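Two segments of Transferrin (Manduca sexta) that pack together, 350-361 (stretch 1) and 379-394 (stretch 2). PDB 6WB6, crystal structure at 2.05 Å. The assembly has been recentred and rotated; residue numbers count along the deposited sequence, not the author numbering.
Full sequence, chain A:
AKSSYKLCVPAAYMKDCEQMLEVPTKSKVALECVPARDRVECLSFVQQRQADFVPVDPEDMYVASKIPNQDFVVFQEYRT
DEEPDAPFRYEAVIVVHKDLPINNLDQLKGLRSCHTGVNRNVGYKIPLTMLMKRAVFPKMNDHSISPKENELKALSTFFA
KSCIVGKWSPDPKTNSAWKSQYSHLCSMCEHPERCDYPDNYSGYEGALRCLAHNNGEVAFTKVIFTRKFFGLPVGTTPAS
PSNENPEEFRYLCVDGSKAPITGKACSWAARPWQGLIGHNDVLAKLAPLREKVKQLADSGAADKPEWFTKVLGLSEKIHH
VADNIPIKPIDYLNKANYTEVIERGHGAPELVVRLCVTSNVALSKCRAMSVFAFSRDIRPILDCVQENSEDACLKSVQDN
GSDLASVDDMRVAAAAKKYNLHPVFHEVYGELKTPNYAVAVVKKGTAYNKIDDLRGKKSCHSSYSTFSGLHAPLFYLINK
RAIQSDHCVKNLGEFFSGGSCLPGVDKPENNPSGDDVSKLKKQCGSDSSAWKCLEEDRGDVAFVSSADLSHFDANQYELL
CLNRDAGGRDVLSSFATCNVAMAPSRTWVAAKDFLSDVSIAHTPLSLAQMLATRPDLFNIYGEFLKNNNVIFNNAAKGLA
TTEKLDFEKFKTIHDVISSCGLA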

ATOM      1  N   GLU A 350      16.582  -3.072 -15.203  1.00 33.61           N
ATOM      2  CA  GLU A 350      15.659  -2.972 -14.080  1.00 32.95           C
ATOM      3  C   GLU A 350      14.228  -2.804 -14.599  1.00 37.32           C
ATOM      4  O   GLU A 350      13.957  -1.992 -15.488  1.00 38.17           O
ATOM      5  CB  GLU A 350      16.066  -1.809 -13.170  1.00 33.91           C
ATOM      6  CG  GLU A 350      17.543  -1.856 -12.671  1.00 41.72           C
ATOM      7  CD  GLU A 350      17.831  -2.953 -11.639  1.00 31.43           C
ATOM      8  OE1 GLU A 350      19.019  -3.200 -11.365  1.00 33.87           O
ATOM      9  OE2 GLU A 350      16.887  -3.559 -11.096  1.00 24.29           O
ATOM     10  N   LEU A 351      13.305  -3.590 -14.062  1.00 29.05           N
ATOM     11  CA  LEU A 351      11.954  -3.568 -14.604  1.00 27.85           C
ATOM     12  C   LEU A 351      11.259  -2.279 -14.206  1.00 25.05           C
ATOM     13  O   LEU A 351      11.399  -1.798 -13.082  1.00 25.73           O
ATOM     14  CB  LEU A 351      11.137  -4.767 -14.124  1.00 26.72           C
ATOM     15  CG  LEU A 351       9.719  -4.809 -14.696  1.00 24.50           C
ATOM     16  CD1 LEU A 351       9.732  -4.957 -16.225  1.00 38.24           C
ATOM     17  CD2 LEU A 351       8.916  -5.906 -14.066  1.00 26.97           C
ATOM     18  N   VAL A 352      10.494  -1.721 -15.136  1.00 32.99           N
ATOM     19  CA  VAL A 352       9.782  -0.467 -14.923  1.00 24.98           C
ATOM     20  C   VAL A 352       8.333  -0.698 -15.291  1.00 23.76           C
ATOM     21  O   VAL A 352       8.036  -1.343 -16.297  1.00 32.18           O
ATOM     22  CB  VAL A 352      10.384   0.678 -15.763  1.00 26.84           C
ATOM     23  CG1 VAL A 352       9.512   1.941 -15.685  1.00 26.11           C
ATOM     24  CG2 VAL A 352      11.804   0.965 -15.316  1.00 29.58           C
ATOM     25  N   VAL A 353       7.432  -0.202 -14.460  1.00 20.94           N
ATOM     26  CA  VAL A 353       6.013  -0.195 -14.753  1.00 16.16           C
ATOM     27  C   VAL A 353       5.616   1.255 -15.042  1.00 23.09           C
ATOM     28  O   VAL A 353       5.853   2.160 -14.223  1.00 18.85           O
ATOM     29  CB  VAL A 353       5.205  -0.815 -13.608  1.00 18.54           C
ATOM     30  CG1 VAL A 353       5.374  -0.039 -12.312  1.00 24.62           C
ATOM     31  CG2 VAL A 353       3.737  -0.920 -13.977  1.00 16.89           C
ATOM     32  N   ARG A 354       5.056   1.479 -16.224  1.00 18.64           N
ATOM     33  CA  ARG A 354       4.746   2.824 -16.711  1.00 23.75           C
ATOM     34  C   ARG A 354       3.253   3.042 -16.546  1.00 15.29           C
ATOM     35  O   ARG A 354       2.449   2.373 -17.205  1.00 22.01           O
ATOM     36  CB  ARG A 354       5.153   3.007 -18.170  1.00 18.82           C
ATOM     37  CG  ARG A 354       6.600   2.693 -18.466  1.00 19.69           C
ATOM     38  CD  ARG A 354       6.827   2.550 -19.946  1.00 19.65           C
ATOM     39  NE  ARG A 354       6.146   1.346 -20.443  1.00 25.25           N
ATOM     40  CZ  ARG A 354       6.028   1.018 -21.726  1.00 25.78           C
ATOM     41  NH1 ARG A 354       6.533   1.809 -22.670  1.00 24.30           N
ATOM     42  NH2 ARG A 354       5.372  -0.089 -22.067  1.00 31.87           N
ATOM     43  N   LEU A 355       2.884   3.924 -15.629  1.00 16.14           N
ATOM     44  CA  LEU A 355       1.490   4.292 -15.437  1.00 21.60           C
ATOM     45  C   LEU A 355       1.184   5.478 -16.333  1.00 24.44           C
ATOM     46  O   LEU A 355       1.934   6.457 -16.340  1.00 19.49           O
ATOM     47  CB  LEU A 355       1.198   4.668 -13.990  1.00 19.50           C
ATOM     48  CG  LEU A 355      -0.183   5.305 -13.780  1.00 20.00           C
ATOM     49  CD1 LEU A 355      -1.299   4.356 -14.117  1.00 18.76           C
ATOM     50  CD2 LEU A 355      -0.330   5.851 -12.354  1.00 26.43           C
ATOM     51  N   CYS A 356       0.089   5.397 -17.069  1.00 29.21           N
ATOM     52  CA  CYS A 356      -0.311   6.496 -17.931  1.00 19.04           C
ATOM     53  C   CYS A 356      -1.219   7.427 -17.139  1.00 25.67           C
ATOM     54  O   CYS A 356      -2.162   6.972 -16.483  1.00 20.31           O
ATOM     55  CB  CYS A 356      -1.021   5.990 -19.179  1.00 29.02           C
ATOM     56  SG  CYS A 356      -1.261   7.350 -20.388  1.00 29.12           S
ATOM     57  N   VAL A 357      -0.891   8.717 -17.154  1.00 24.05           N
ATOM     58  CA  VAL A 357      -1.656   9.749 -16.474  1.00 20.98           C
ATOM     59  C   VAL A 357      -2.157  10.747 -17.511  1.00 25.72           C
ATOM     60  O   VAL A 357      -1.596  10.880 -18.599  1.00 22.17           O
ATOM     61  CB  VAL A 357      -0.810  10.462 -15.407  1.00 24.59           C
ATOM     62  CG1 VAL A 357      -0.255   9.457 -14.410  1.00 29.94           C
ATOM     63  CG2 VAL A 357       0.322  11.205 -16.068  1.00 24.31           C
ATOM     64  N   THR A 358      -3.214  11.472 -17.151  1.00 22.59           N
ATOM     65  CA  THR A 358      -3.898  12.350 -18.093  1.00 30.96           C
ATOM     66  C   THR A 358      -3.807  13.827 -17.738  1.00 31.16           C
ATOM     67  O   THR A 358      -4.562  14.617 -18.305  1.00 29.09           O
ATOM     68  CB  THR A 358      -5.377  11.987 -18.203  1.00 24.74           C
ATOM     69  OG1 THR A 358      -5.981  12.045 -16.910  1.00 32.58           O
ATOM     70  CG2 THR A 358      -5.560  10.593 -18.777  1.00 29.69           C
ATOM     71  N   SER A 359      -2.914  14.231 -16.839  1.00 22.73           N
ATOM     72  CA  SER A 359      -2.788  15.650 -16.540  1.00 23.55           C
ATOM     73  C   SER A 359      -1.424  15.913 -15.933  1.00 25.98           C
ATOM     74  O   SER A 359      -0.751  14.993 -15.449  1.00 18.98           O
ATOM     75  CB  SER A 359      -3.896  16.118 -15.600  1.00 22.37           C
ATOM     76  OG  SER A 359      -3.676  15.665 -14.285  1.00 26.32           O
ATOM     77  N   ASN A 360      -1.032  17.204 -15.970  1.00 19.84           N
ATOM     78  CA  ASN A 360       0.239  17.627 -15.396  1.00 20.11           C
ATOM     79  C   ASN A 360       0.267  17.400 -13.886  1.00 21.99           C
ATOM     80  O   ASN A 360       1.304  17.025 -13.328  1.00 17.33           O
ATOM     81  CB  ASN A 360       0.520  19.111 -15.687  1.00 25.16           C
ATOM     82  CG  ASN A 360       0.764  19.392 -17.151  1.00 28.61           C
ATOM     83  OD1 ASN A 360       1.115  18.504 -17.914  1.00 30.30           O
ATOM     84  ND2 ASN A 360       0.586  20.647 -17.546  1.00 40.14           N
ATOM     85  N   VAL A 361      -0.837  17.689 -13.198  1.00 22.93           N
ATOM     86  CA  VAL A 361      -0.853  17.434 -11.764  1.00 27.62           C
ATOM     87  C   VAL A 361      -0.709  15.939 -11.510  1.00 20.39           C
ATOM     88  O   VAL A 361       0.093  15.511 -10.681  1.00 17.83           O
ATOM     89  CB  VAL A 361      -2.120  18.011 -11.101  1.00 19.18           C
ATOM     90  CG1 VAL A 361      -3.367  17.459 -11.682  1.00 24.47           C
ATOM     91  CG2 VAL A 361      -2.098  17.718  -9.610  1.00 25.32           C
ATOM     92  N   ARG A 379       9.308  -2.571  -5.914  1.00 23.48           N
ATOM     93  CA  ARG A 379       9.870  -2.864  -7.235  1.00 28.58           C
ATOM     94  C   ARG A 379       8.826  -3.708  -7.956  1.00 23.51           C
ATOM     95  O   ARG A 379       8.306  -4.680  -7.372  1.00 14.02           O
ATOM     96  CB  ARG A 379      11.196  -3.615  -7.168  1.00 22.62           C
ATOM     97  CG  ARG A 379      12.292  -2.896  -6.415  1.00 27.81           C
ATOM     98  CD  ARG A 379      12.837  -1.722  -7.193  1.00 21.90           C
ATOM     99  NE  ARG A 379      14.026  -1.180  -6.550  1.00 24.31           N
ATOM    100  CZ  ARG A 379      14.019  -0.353  -5.502  1.00 23.22           C
ATOM    101  NH1 ARG A 379      12.870   0.049  -4.965  1.00 16.69           N
ATOM    102  NH2 ARG A 379      15.176   0.079  -5.000  1.00 17.70           N
ATOM    103  N   PRO A 380       8.516  -3.406  -9.217  1.00 18.86           N
ATOM    104  CA  PRO A 380       9.099  -2.497 -10.212  1.00 27.47           C
ATOM    105  C   PRO A 380       9.060  -0.994  -9.916  1.00 20.68           C
ATOM    106  O   PRO A 380       8.166  -0.456  -9.249  1.00 25.05           O
ATOM    107  CB  PRO A 380       8.259  -2.782 -11.466  1.00 22.40           C
ATOM    108  CG  PRO A 380       6.985  -3.341 -10.960  1.00 18.78           C
ATOM    109  CD  PRO A 380       7.367  -4.150  -9.768  1.00 18.38           C
ATOM    110  N   ILE A 381      10.089  -0.331 -10.440  1.00 25.74           N
ATOM    111  CA  ILE A 381      10.150   1.122 -10.421  1.00 17.45           C
ATOM    112  C   ILE A 381       8.963   1.666 -11.173  1.00 23.27           C
ATOM    113  O   ILE A 381       8.611   1.178 -12.259  1.00 19.97           O
ATOM    114  CB  ILE A 381      11.466   1.600 -11.061  1.00 26.75           C
ATOM    115  CG1 ILE A 381      12.648   1.169 -10.201  1.00 27.42           C
ATOM    116  CG2 ILE A 381      11.479   3.116 -11.257  1.00 21.21           C
ATOM    117  CD1 ILE A 381      13.922   0.973 -10.994  1.00 21.53           C
ATOM    118  N   LEU A 382       8.352   2.696 -10.621  1.00 22.38           N
ATOM    119  CA  LEU A 382       7.197   3.316 -11.252  1.00 20.93           C
ATOM    120  C   LEU A 382       7.676   4.421 -12.188  1.00 21.54           C
ATOM    121  O   LEU A 382       8.403   5.337 -11.778  1.00 24.83           O
ATOM    122  CB  LEU A 382       6.232   3.852 -10.197  1.00 17.89           C
ATOM    123  CG  LEU A 382       4.983   4.575 -10.666  1.00 24.98           C
ATOM    124  CD1 LEU A 382       4.012   3.626 -11.318  1.00 17.70           C
ATOM    125  CD2 LEU A 382       4.340   5.251  -9.473  1.00 19.21           C
ATOM    126  N   ASP A 383       7.287   4.333 -13.444  1.00 26.11           N
ATOM    127  CA  ASP A 383       7.499   5.450 -14.342  1.00 19.53           C
ATOM    128  C   ASP A 383       6.151   6.064 -14.674  1.00 24.08           C
ATOM    129  O   ASP A 383       5.098   5.458 -14.466  1.00 24.30           O
ATOM    130  CB  ASP A 383       8.246   5.014 -15.587  1.00 18.05           C
ATOM    131  CG  ASP A 383       8.738   6.178 -16.402  1.00 35.97           C
ATOM    132  OD1 ASP A 383       8.547   7.339 -15.962  1.00 38.32           O
ATOM    133  OD2 ASP A 383       9.322   5.932 -17.476  1.00 34.52           O
ATOM    134  N   CYS A 384       6.202   7.310 -15.125  1.00 25.99           N
ATOM    135  CA  CYS A 384       5.024   8.132 -15.340  1.00 25.15           C
ATOM    136  C   CYS A 384       5.029   8.639 -16.777  1.00 23.62           C
ATOM    137  O   CYS A 384       6.017   9.228 -17.231  1.00 25.95           O
ATOM    138  CB  CYS A 384       5.018   9.299 -14.341  1.00 24.65           C
ATOM    139  SG  CYS A 384       5.180   8.742 -12.618  1.00 25.98           S
ATOM    140  N   VAL A 385       3.931   8.411 -17.484  1.00 22.58           N
ATOM    141  CA  VAL A 385       3.800   8.777 -18.889  1.00 27.86           C
ATOM    142  C   VAL A 385       2.470   9.490 -19.082  1.00 29.81           C
ATOM    143  O   VAL A 385       1.433   9.034 -18.591  1.00 20.62           O
ATOM    144  CB  VAL A 385       3.893   7.548 -19.805  1.00 35.86           C
ATOM    145  CG1 VAL A 385       3.489   7.913 -21.225  1.00 32.10           C
ATOM    146  CG2 VAL A 385       5.318   7.005 -19.774  1.00 34.72           C
ATOM    147  N   GLN A 386       2.497  10.602 -19.807  1.00 25.93           N
ATOM    148  CA  GLN A 386       1.367  11.521 -19.835  1.00 29.69           C
ATOM    149  C   GLN A 386       0.777  11.627 -21.233  1.00 28.11           C
ATOM    150  O   GLN A 386       1.464  12.011 -22.186  1.00 31.45           O
ATOM    151  CB  GLN A 386       1.769  12.906 -19.348  1.00 37.43           C
ATOM    152  CG  GLN A 386       0.551  13.726 -18.908  1.00 35.59           C
ATOM    153  CD  GLN A 386       0.775  15.198 -19.011  1.00 28.59           C
ATOM    154  OE1 GLN A 386       1.911  15.657 -19.104  1.00 42.53           O
ATOM    155  NE2 GLN A 386      -0.302  15.953 -19.018  1.00 29.47           N
ATOM    156  N   GLU A 387      -0.502  11.328 -21.339  1.00 25.28           N
ATOM    157  CA  GLU A 387      -1.273  11.603 -22.537  1.00 34.73           C
ATOM    158  C   GLU A 387      -2.345  12.602 -22.144  1.00 30.74           C
ATOM    159  O   GLU A 387      -2.520  12.916 -20.966  1.00 30.28           O
ATOM    160  CB  GLU A 387      -1.882  10.322 -23.120  1.00 30.58           C
ATOM    161  CG  GLU A 387      -0.835   9.277 -23.484  1.00 33.78           C
ATOM    162  CD  GLU A 387      -0.048   9.662 -24.724  1.00 27.20           C
ATOM    163  OE1 GLU A 387      -0.594  10.385 -25.583  1.00 31.83           O
ATOM    164  OE2 GLU A 387       1.125   9.266 -24.811  1.00 28.66           O
ATOM    165  N   ASN A 388      -3.082  13.106 -23.125  1.00 35.82           N
ATOM    166  CA  ASN A 388      -3.975  14.224 -22.856  1.00 46.32           C
ATOM    167  C   ASN A 388      -5.418  13.788 -22.658  1.00 35.86           C
ATOM    168  O   ASN A 388      -6.289  14.641 -22.466  1.00 34.06           O
ATOM    169  CB  ASN A 388      -3.852  15.271 -23.965  1.00 45.85           C
ATOM    170  CG  ASN A 388      -2.677  16.235 -23.735  1.00 49.98           C
ATOM    171  OD1 ASN A 388      -1.843  16.031 -22.842  1.00 53.20           O
ATOM    172  ND2 ASN A 388      -2.611  17.289 -24.540  1.00 55.94           N
ATOM    173  N   SER A 389      -5.682  12.485 -22.638  1.00 23.43           N
ATOM    174  CA  SER A 389      -7.009  12.002 -22.295  1.00 24.60           C
ATOM    175  C   SER A 389      -6.934  10.562 -21.808  1.00 27.04           C
ATOM    176  O   SER A 389      -5.917   9.877 -21.945  1.00 26.57           O
ATOM    177  CB  SER A 389      -7.946  12.066 -23.493  1.00 31.18           C
ATOM    178  OG  SER A 389      -7.585  11.063 -24.410  1.00 26.86           O
ATOM    179  N   GLU A 390      -8.062  10.098 -21.287  1.00 25.03           N
ATOM    180  CA  GLU A 390      -8.186   8.699 -20.919  1.00 30.80           C
ATOM    181  C   GLU A 390      -8.088   7.808 -22.154  1.00 29.21           C
ATOM    182  O   GLU A 390      -7.362   6.811 -22.157  1.00 14.67           O
ATOM    183  CB  GLU A 390      -9.507   8.494 -20.176  1.00 35.73           C
ATOM    184  CG  GLU A 390      -9.894   7.055 -19.894  1.00 26.22           C
ATOM    185  CD  GLU A 390     -11.217   6.954 -19.175  1.00 31.39           C
ATOM    186  OE1 GLU A 390     -11.278   7.318 -17.981  1.00 43.20           O
ATOM    187  OE2 GLU A 390     -12.209   6.551 -19.818  1.00 35.28           O
ATOM    188  N   ASP A 391      -8.806   8.165 -23.229  1.00 28.24           N
ATOM    189  CA  ASP A 391      -8.744   7.357 -24.446  1.00 30.56           C
ATOM    190  C   ASP A 391      -7.320   7.296 -24.985  1.00 26.87           C
ATOM    191  O   ASP A 391      -6.884   6.255 -25.493  1.00 22.92           O
ATOM    192  CB  ASP A 391      -9.707   7.901 -25.505  1.00 25.99           C
ATOM    193  CG  ASP A 391      -9.602   7.159 -26.811  1.00 40.43           C
ATOM    194  OD1 ASP A 391     -10.240   6.076 -26.953  1.00 33.97           O
ATOM    195  OD2 ASP A 391      -8.856   7.640 -27.695  1.00 51.32           O
ATOM    196  N   ALA A 392      -6.570   8.389 -24.866  1.00 18.95           N
ATOM    197  CA  ALA A 392      -5.186   8.353 -25.331  1.00 24.55           C
ATOM    198  C   ALA A 392      -4.298   7.544 -24.399  1.00 24.70           C
ATOM    199  O   ALA A 392      -3.298   6.975 -24.847  1.00 21.20           O
ATOM    200  CB  ALA A 392      -4.616   9.758 -25.479  1.00 24.19           C
ATOM    201  N   CYS A 393      -4.616   7.505 -23.099  1.00 25.68           N
ATOM    202  CA  CYS A 393      -3.877   6.615 -22.210  1.00 24.11           C
ATOM    203  C   CYS A 393      -4.179   5.163 -22.545  1.00 18.67           C
ATOM    204  O   CYS A 393      -3.286   4.310 -22.501  1.00 17.28           O
ATOM    205  CB  CYS A 393      -4.222   6.900 -20.740  1.00 22.08           C
ATOM    206  SG  CYS A 393      -3.133   8.071 -19.957  1.00 26.14           S
ATOM    207  N   LEU A 394      -5.445   4.862 -22.839  1.00 18.34           N
ATOM    208  CA  LEU A 394      -5.810   3.498 -23.190  1.00 20.45           C
ATOM    209  C   LEU A 394      -5.132   3.071 -24.478  1.00 16.27           C
ATOM    210  O   LEU A 394      -4.574   1.977 -24.562  1.00 22.72           O
ATOM    211  CB  LEU A 394      -7.325   3.375 -23.317  1.00 24.28           C
ATOM    212  CG  LEU A 394      -8.069   3.613 -22.014  1.00 20.55           C
ATOM    213  CD1 LEU A 394      -9.536   3.706 -22.339  1.00 19.98           C
ATOM    214  CD2 LEU A 394      -7.771   2.495 -20.993  1.00 28.39           C
TER
HETATM  215  O   HOH W   1      12.374  -2.324 -10.773  1.00 24.12           O

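Side-chain conformation in a β-sheet is best read against the backbone that carries it, and this pair of transferrin segments makes a compact example. Strands 352-357 and 381-386 run parallel, their axes 32° apart, and a ladder of hydrogen bonds fixes the register. V353 N donates to I381 O (2.9 Å) and V353 O accepts from D383 N (2.7 Å); L355 and V357 repeat the pattern, each bonding through both its N and its O to the residues that flank its bridge partner. At the ladder's start, I381 N reaches L351 O at a longer 3.3 Å with a bent 138° angle, and a water joins the same two atoms, donating to L351 O at 2.6 Å and accepting from I381 N at 3.1 Å.

Paired residues send their side chains to the same face. On one lie V353, L355, V357, L382, C384 and Q386. Here the p rotamer of V353 places CG1 3.9 Å from P380 CG and 4.0 Å from L382 CD1. L382, with chi1 t and chi2 p, bends its end back toward the neighbouring strand, so that its CD1 also lies 4.0 Å from L355 CB. One leucine methyl thus serves two residues of the other strand. P380, which follows a cis peptide bond, turns its CB toward stretch 1 and packs at 4.1 Å from L351 CG. Farther along, Q386 extends with chi1 and chi2 both t, and its end comes nearer to stretch 1; NE2 makes a weak hydrogen bond to N360 OD1 (3.1 Å, 131°).

The opposite face carries V352, R354, C356, I381, D383 and V385. R354 shows how a long side chain can divide its roles: its CG lies 4.0 Å from D383 CB, while the guanidinium leads away and is hydrogen-bonded elsewhere in the structure. D383, with chi1 t and chi2 near 0°, folds OD1 onto its own backbone side, where it accepts a very short 2.5 Å bond from C384 N.

The covalent link belongs to C356, whose t rotamer carries SG to within 2.1 Å of C393 SG. The disulfide has a chi3 of -79°, near the value a relaxed bridge prefers, but C393 has chi1 at -92°, between wells. The bond ties the strand to the helix beginning at 390. S389 caps that helix: its p rotamer brings OG to 2.9 Å from A392 N, which donates to it. Beside the disulfide, T358 CG2 packs 3.7 Å from C393 SG.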